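Local coordinates for lambda phage protein with carbohydrate-binding module (Shewanella oneidensis, PDB 2A5Z), which is of unknown function but binds magnesium and, with its carbohydrate-binding module, probably recognises sugars, at residues L71-I76 and I143-S148; N100-A105 and K231-T236. One frame throughout, in Å; residues are numbered along the deposited sequence.

From the N terminus the chain passes through 71-76, at the end of strand 68-73, then 100-105, on strand 102-107, before it reaches the loop 143-148, where contact 1 closes. It returns at 231-236, on strand 230-234, to close contact 2, so the two loops cross and a jelly-roll sheet is assembled from remote pieces of chain. Strand 102-107 lies between strands 68-73 and 230-234 in one antiparallel sheet. Contact 1 lays the 143-148 loop against the C-terminal end of strand 68-73 and the residue after it, and the two contacts meet directly where Thr73 OG1 and Ser102 OG share a hydrogen bond.

Contact 1: L71-I76 and I143-S148; sequences LSTGNI and IGLGIS
Thr73 and Leu145 bury more surface here than any other residues, and the backbones come nearest at Thr73 and Gly144. The threonine meets the glycine with both branches of its side chain: CG2 lies 3.5 Å from Gly144 CA, while OG1 comes within 3.4 Å of Gly144 C. Its first torsion, 53°, sets OG1 between the backbone N and the carbonyl carbon and leaves CG2 anti to that carbon. No hydrogen bond joins the two segments; the OG1 hydroxyl is bonded instead to Ser102 OG, which also bonds to Gly144 O and thereby links both sides through a third residue. Leu145 reaches back over the end of the strand with one methyl, its CD2 standing 3.8 Å from Gly74 N and 3.9 Å from Thr73 OG1. The loop presenting these groups is a type II' beta turn from Ile143 to Gly146, closed by Gly146 N to Ile143 O at 3.2 Å, within the connection between strands 140-142 and 150-151 of the jelly-roll. Gly144 occupies the second position of the turn, where its phi of 61° and psi of -130° suit a glycine, and its CA packs directly on the threonine methyl. At the start of the turn, Leu71 and Ile143 add a small apolar contact in which their side chains cross obliquely, the CD1 atoms meeting at 3.8 Å. Both of these residues also pack on His227 of strand 226-228 and on His58 of a second subunit.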
ATOM      1  N   LEU C  71      -9.199  -3.911   9.923  1.00 17.77           N
ATOM      2  CA  LEU C  71     -10.406  -4.702   9.750  1.00 17.45           C
ATOM      3  C   LEU C  71     -11.566  -4.137  10.529  1.00 17.60           C
ATOM      4  O   LEU C  71     -11.500  -4.007  11.753  1.00 16.70           O
ATOM      5  CB  LEU C  71     -10.132  -6.155  10.156  1.00 17.80           C
ATOM      6  CG  LEU C  71      -8.998  -6.841   9.380  1.00 17.19           C
ATOM      7  CD1 LEU C  71      -8.712  -8.238   9.912  1.00 16.14           C
ATOM      8  CD2 LEU C  71      -9.348  -6.897   7.913  1.00 18.27           C
ATOM      9  N   SER C  72     -12.614  -3.778   9.792  1.00 17.87           N
ATOM     10  CA  SER C  72     -13.869  -3.320  10.363  1.00 18.12           C
ATOM     11  C   SER C  72     -14.906  -4.434  10.282  1.00 18.55           C
ATOM     12  O   SER C  72     -15.014  -5.114   9.255  1.00 18.55           O
ATOM     13  CB  SER C  72     -14.364  -2.088   9.606  1.00 18.36           C
ATOM     14  OG  SER C  72     -13.522  -0.978   9.861  1.00 18.87           O
ATOM     15  N   THR C  73     -15.634  -4.642  11.380  1.00 18.40           N
ATOM     16  CA  THR C  73     -16.780  -5.553  11.405  1.00 18.90           C
ATOM     17  C   THR C  73     -17.976  -4.899  12.104  1.00 18.84           C
ATOM     18  O   THR C  73     -17.810  -3.950  12.881  1.00 18.81           O
ATOM     19  CB  THR C  73     -16.448  -6.923  12.083  1.00 19.14           C
ATOM     20  OG1 THR C  73     -15.881  -6.704  13.379  1.00 19.66           O
ATOM     21  CG2 THR C  73     -15.478  -7.730  11.244  1.00 19.11           C
ATOM     22  N   GLY C  74     -19.176  -5.404  11.808  1.00 18.86           N
ATOM     23  CA  GLY C  74     -20.403  -4.976  12.482  1.00 18.92           C
ATOM     24  C   GLY C  74     -20.784  -3.522  12.243  1.00 19.07           C
ATOM     25  O   GLY C  74     -21.446  -2.913  13.077  1.00 19.02           O
ATOM     26  N   ASN C  75     -20.379  -2.977  11.097  1.00 19.25           N
ATOM     27  CA  ASN C  75     -20.602  -1.574  10.752  1.00 19.67           C
ATOM     28  C   ASN C  75     -20.079  -0.599  11.807  1.00 19.48           C
ATOM     29  O   ASN C  75     -20.721   0.414  12.101  1.00 19.28           O
ATOM     30  CB  ASN C  75     -22.087  -1.312  10.447  1.00 20.61           C
ATOM     31  CG  ASN C  75     -22.613  -2.205   9.345  1.00 22.37           C
ATOM     32  OD1 ASN C  75     -22.391  -1.947   8.166  1.00 25.53           O
ATOM     33  ND2 ASN C  75     -23.302  -3.271   9.727  1.00 25.30           N
ATOM     34  N   ILE C  76     -18.914  -0.921  12.374  1.00 19.16           N
ATOM     35  CA  ILE C  76     -18.227  -0.052  13.324  1.00 19.27           C
ATOM     36  C   ILE C  76     -18.049   1.327  12.685  1.00 19.88           C
ATOM     37  O   ILE C  76     -17.800   1.442  11.476  1.00 20.08           O
ATOM     38  CB  ILE C  76     -16.845  -0.639  13.738  1.00 18.87           C
ATOM     39  CG1 ILE C  76     -16.246   0.112  14.931  1.00 18.32           C
ATOM     40  CG2 ILE C  76     -15.874  -0.642  12.552  1.00 18.93           C
ATOM     41  CD1 ILE C  76     -16.894  -0.222  16.277  1.00 17.22           C
ATOM     42  N   ILE C 143     -10.581 -12.847  15.545  1.00 23.52           N
ATOM     43  CA  ILE C 143     -10.879 -11.839  14.537  1.00 24.69           C
ATOM     44  C   ILE C 143     -12.361 -11.405  14.572  1.00 24.83           C
ATOM     45  O   ILE C 143     -13.221 -12.114  15.112  1.00 25.16           O
ATOM     46  CB  ILE C 143     -10.473 -12.380  13.128  1.00 24.68           C
ATOM     47  CG1 ILE C 143      -9.856 -11.281  12.264  1.00 25.56           C
ATOM     48  CG2 ILE C 143     -11.624 -13.145  12.442  1.00 25.25           C
ATOM     49  CD1 ILE C 143      -8.987 -11.813  11.122  1.00 25.23           C
ATOM     50  N   GLY C 144     -12.637 -10.223  14.022  1.00 24.92           N
ATOM     51  CA  GLY C 144     -13.999  -9.790  13.719  1.00 24.90           C
ATOM     52  C   GLY C 144     -14.960  -9.668  14.885  1.00 24.92           C
ATOM     53  O   GLY C 144     -14.650  -9.025  15.890  1.00 24.64           O
ATOM     54  N   LEU C 145     -16.136 -10.276  14.734  1.00 24.79           N
ATOM     55  CA  LEU C 145     -17.193 -10.184  15.743  1.00 25.10           C
ATOM     56  C   LEU C 145     -16.954 -11.133  16.912  1.00 25.57           C
ATOM     57  O   LEU C 145     -17.679 -11.088  17.905  1.00 26.02           O
ATOM     58  CB  LEU C 145     -18.584 -10.432  15.128  1.00 24.55           C
ATOM     59  CG  LEU C 145     -19.104  -9.467  14.052  1.00 24.27           C
ATOM     60  CD1 LEU C 145     -20.388 -10.003  13.433  1.00 23.99           C
ATOM     61  CD2 LEU C 145     -19.308  -8.047  14.586  1.00 21.68           C
ATOM     62  N   GLY C 146     -15.928 -11.979  16.789  1.00 25.96           N
ATOM     63  CA  GLY C 146     -15.548 -12.942  17.828  1.00 25.56           C
ATOM     64  C   GLY C 146     -15.075 -12.269  19.097  1.00 25.56           C
ATOM     65  O   GLY C 146     -14.510 -11.169  19.061  1.00 25.72           O
ATOM     66  N   ILE C 147     -15.302 -12.938  20.223  1.00 25.43           N
ATOM     67  CA  ILE C 147     -15.041 -12.353  21.541  1.00 25.35           C
ATOM     68  C   ILE C 147     -14.572 -13.409  22.573  1.00 24.73           C
ATOM     69  O   ILE C 147     -14.437 -13.122  23.773  1.00 24.77           O
ATOM     70  CB  ILE C 147     -16.301 -11.576  22.022  1.00 25.49           C
ATOM     71  CG1 ILE C 147     -15.986 -10.680  23.221  1.00 26.54           C
ATOM     72  CG2 ILE C 147     -17.470 -12.535  22.275  1.00 26.13           C
ATOM     73  CD1 ILE C 147     -16.947  -9.498  23.357  1.00 28.39           C
ATOM     74  N   SER C 148     -14.288 -14.611  22.079  1.00 23.36           N
ATOM     75  CA  SER C 148     -14.047 -15.780  22.921  1.00 22.77           C
ATOM     76  C   SER C 148     -12.587 -15.982  23.331  1.00 22.09           C
ATOM     77  O   SER C 148     -12.313 -16.674  24.313  1.00 21.85           O
ATOM     78  CB  SER C 148     -14.534 -17.031  22.198  1.00 22.30           C
ATOM     79  OG  SER C 148     -13.831 -17.159  20.982  1.00 22.36           O
TER

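Contact 2: N100-A105 and K231-T236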
ATOM      1  N   ASN C 100     -20.878  -6.465  19.258  1.00 20.74           N
ATOM      2  CA  ASN C 100     -19.554  -7.012  18.924  1.00 20.73           C
ATOM      3  C   ASN C 100     -18.836  -6.354  17.738  1.00 19.80           C
ATOM      4  O   ASN C 100     -17.765  -6.815  17.327  1.00 19.76           O
ATOM      5  CB  ASN C 100     -19.583  -8.544  18.789  1.00 20.99           C
ATOM      6  CG  ASN C 100     -19.915  -9.239  20.096  1.00 23.03           C
ATOM      7  OD1 ASN C 100     -19.700  -8.695  21.183  1.00 24.32           O
ATOM      8  ND2 ASN C 100     -20.427 -10.459  19.998  1.00 24.82           N
ATOM      9  N   ALA C 101     -19.405  -5.266  17.215  1.00 19.01           N
ATOM     10  CA  ALA C 101     -18.728  -4.462  16.188  1.00 18.25           C
ATOM     11  C   ALA C 101     -17.337  -4.096  16.697  1.00 18.01           C
ATOM     12  O   ALA C 101     -17.162  -3.783  17.886  1.00 16.78           O
ATOM     13  CB  ALA C 101     -19.523  -3.215  15.875  1.00 18.16           C
ATOM     14  N   SER C 102     -16.350  -4.149  15.809  1.00 17.75           N
ATOM     15  CA  SER C 102     -14.967  -3.934  16.219  1.00 17.88           C
ATOM     16  C   SER C 102     -14.103  -3.339  15.112  1.00 17.65           C
ATOM     17  O   SER C 102     -14.438  -3.428  13.928  1.00 17.59           O
ATOM     18  CB  SER C 102     -14.342  -5.248  16.698  1.00 18.01           C
ATOM     19  OG  SER C 102     -14.253  -6.199  15.646  1.00 18.54           O
ATOM     20  N   PHE C 103     -12.999  -2.724  15.520  1.00 17.12           N
ATOM     21  CA  PHE C 103     -11.935  -2.382  14.591  1.00 16.98           C
ATOM     22  C   PHE C 103     -10.654  -3.065  15.038  1.00 16.78           C
ATOM     23  O   PHE C 103     -10.305  -3.050  16.223  1.00 16.75           O
ATOM     24  CB  PHE C 103     -11.737  -0.871  14.463  1.00 16.84           C
ATOM     25  CG  PHE C 103     -10.577  -0.494  13.580  1.00 17.18           C
ATOM     26  CD1 PHE C 103     -10.696  -0.546  12.195  1.00 16.48           C
ATOM     27  CD2 PHE C 103      -9.355  -0.112  14.137  1.00 17.45           C
ATOM     28  CE1 PHE C 103      -9.610  -0.208  11.371  1.00 17.24           C
ATOM     29  CE2 PHE C 103      -8.268   0.228  13.326  1.00 16.93           C
ATOM     30  CZ  PHE C 103      -8.395   0.181  11.947  1.00 16.34           C
ATOM     31  N   LEU C 104      -9.962  -3.665  14.083  1.00 16.72           N
ATOM     32  CA  LEU C 104      -8.753  -4.418  14.376  1.00 17.08           C
ATOM     33  C   LEU C 104      -7.620  -3.959  13.468  1.00 17.09           C
ATOM     34  O   LEU C 104      -7.754  -3.990  12.246  1.00 17.63           O
ATOM     35  CB  LEU C 104      -9.018  -5.927  14.204  1.00 17.20           C
ATOM     36  CG  LEU C 104      -8.012  -6.939  14.771  1.00 18.47           C
ATOM     37  CD1 LEU C 104      -8.654  -8.321  14.990  1.00 19.47           C
ATOM     38  CD2 LEU C 104      -6.802  -7.047  13.870  1.00 20.16           C
ATOM     39  N   ALA C 105      -6.513  -3.522  14.067  1.00 16.57           N
ATOM     40  CA  ALA C 105      -5.281  -3.285  13.327  1.00 16.07           C
ATOM     41  C   ALA C 105      -4.282  -4.361  13.725  1.00 16.09           C
ATOM     42  O   ALA C 105      -3.775  -4.373  14.851  1.00 16.40           O
ATOM     43  CB  ALA C 105      -4.727  -1.864  13.603  1.00 15.66           C
ATOM     44  N   LYS C 231      -7.173  -4.353  18.917  1.00 16.50           N
ATOM     45  CA  LYS C 231      -8.583  -4.522  18.609  1.00 16.41           C
ATOM     46  C   LYS C 231      -9.426  -3.806  19.654  1.00 16.62           C
ATOM     47  O   LYS C 231      -9.235  -4.010  20.850  1.00 16.88           O
ATOM     48  CB  LYS C 231      -8.958  -6.008  18.557  1.00 16.24           C
ATOM     49  CG  LYS C 231     -10.377  -6.276  18.055  1.00 16.68           C
ATOM     50  CD  LYS C 231     -10.720  -7.753  18.113  1.00 15.88           C
ATOM     51  CE  LYS C 231     -12.136  -7.984  17.637  1.00 16.67           C
ATOM     52  NZ  LYS C 231     -12.655  -9.330  17.992  1.00 17.19           N
ATOM     53  N   THR C 232     -10.358  -2.977  19.202  1.00 16.89           N
ATOM     54  CA  THR C 232     -11.300  -2.333  20.111  1.00 17.16           C
ATOM     55  C   THR C 232     -12.711  -2.675  19.656  1.00 17.74           C
ATOM     56  O   THR C 232     -12.979  -2.759  18.458  1.00 17.85           O
ATOM     57  CB  THR C 232     -11.047  -0.807  20.239  1.00 17.00           C
ATOM     58  OG1 THR C 232     -11.675  -0.306  21.424  1.00 15.98           O
ATOM     59  CG2 THR C 232     -11.541  -0.034  19.009  1.00 16.79           C
ATOM     60  N   GLN C 233     -13.597  -2.881  20.624  1.00 18.07           N
ATOM     61  CA  GLN C 233     -14.872  -3.549  20.385  1.00 18.85           C
ATOM     62  C   GLN C 233     -15.960  -3.053  21.330  1.00 19.28           C
ATOM     63  O   GLN C 233     -15.683  -2.691  22.483  1.00 18.85           O
ATOM     64  CB  GLN C 233     -14.698  -5.051  20.605  1.00 19.27           C
ATOM     65  CG  GLN C 233     -15.859  -5.918  20.124  1.00 19.33           C
ATOM     66  CD  GLN C 233     -15.491  -7.379  20.094  1.00 20.49           C
ATOM     67  OE1 GLN C 233     -14.791  -7.863  20.980  1.00 23.16           O
ATOM     68  NE2 GLN C 233     -15.940  -8.089  19.066  1.00 20.26           N
ATOM     69  N   CYS C 234     -17.196  -3.059  20.840  1.00 19.79           N
ATOM     70  CA  CYS C 234     -18.357  -2.778  21.678  1.00 20.39           C
ATOM     71  C   CYS C 234     -19.160  -4.057  21.868  1.00 20.93           C
ATOM     72  O   CYS C 234     -19.546  -4.694  20.892  1.00 21.42           O
ATOM     73  CB  CYS C 234     -19.227  -1.683  21.067  1.00 20.24           C
ATOM     74  SG  CYS C 234     -20.589  -1.186  22.156  1.00 19.62           S
ATOM     75  N   LYS C 235     -19.396  -4.429  23.123  1.00 21.24           N
ATOM     76  CA  LYS C 235     -20.077  -5.680  23.456  1.00 21.99           C
ATOM     77  C   LYS C 235     -21.595  -5.601  23.338  1.00 22.24           C
ATOM     78  O   LYS C 235     -22.268  -6.631  23.354  1.00 22.35           O
ATOM     79  CB  LYS C 235     -19.711  -6.129  24.867  1.00 22.13           C
ATOM     80  CG  LYS C 235     -18.292  -6.665  25.006  1.00 23.94           C
ATOM     81  CD  LYS C 235     -18.067  -7.277  26.385  1.00 26.79           C
ATOM     82  CE  LYS C 235     -17.892  -6.198  27.440  1.00 28.65           C
ATOM     83  NZ  LYS C 235     -17.786  -6.792  28.802  1.00 30.56           N
ATOM     84  N   THR C 236     -22.129  -4.385  23.237  1.00 22.52           N
ATOM     85  CA  THR C 236     -23.575  -4.184  23.159  1.00 22.80           C
ATOM     86  C   THR C 236     -24.007  -3.624  21.803  1.00 23.05           C
ATOM     87  O   THR C 236     -23.174  -3.191  20.987  1.00 23.04           O
ATOM     88  CB  THR C 236     -24.102  -3.256  24.283  1.00 22.85           C
ATOM     89  OG1 THR C 236     -23.660  -1.911  24.049  1.00 23.06           O
ATOM     90  CG2 THR C 236     -23.637  -3.735  25.662  1.00 22.69           C
TER
HETATM   91  O   HOH W   1     -21.088  -9.017  23.397  1.00 36.10           O
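With CG anti to the backbone N in both residues (chi1 -172° in Lys231, -168° in Gln233), the two side chains run out on the face that carries Ser102 and Leu104, Gln233 reaching as far as the carbonyl of Asn100. The lysine is extended throughout. Its CD meets Leu104 CD1 at 3.8 Å, and farther out its CE lies 3.4 Å from Ser102 OG, so the aliphatic part packs across both side chains while NZ goes on to bond with the carbonyl oxygens of Gly144 and Ser142. Gln233 turns its amide to the chain just before the strand: NE2 donates to Asn100 O at 2.8 Å in a nearly straight bond (170° at the hydrogen), with the acceptor close to the plane of the glutamine amide and the donor tilted from the carbonyl plane of Asn100, and makes a weak hydrogen bond to Gly146 O. Beneath these side chains lies a regular antiparallel ladder. Phe103 and Thr232 form a hydrogen-bonded pair, flanked by the non-hydrogen-bonded pairs Ser102-Gln233 and Leu104-Lys231, and Cys234 N extends the bonding to Ala101 O at 3.0 Å. Where strand 230-234 ends and strand 102-107 is about to begin, Asn100 N makes a weak bond to Cys234 O, and one water donates to both Asn100 OD1 (2.6 Å) and Lys235 O. Phe103 and Thr232 point to the other face and rest against Ile93 of strand 90-94, the phenylalanine side chain being about 11 Å from a bound magnesium ion. In the jelly-roll sheet, strand 68-73 pairs with the far edge of 102-107, and strand 134-137 continues the sheet beyond 230-234.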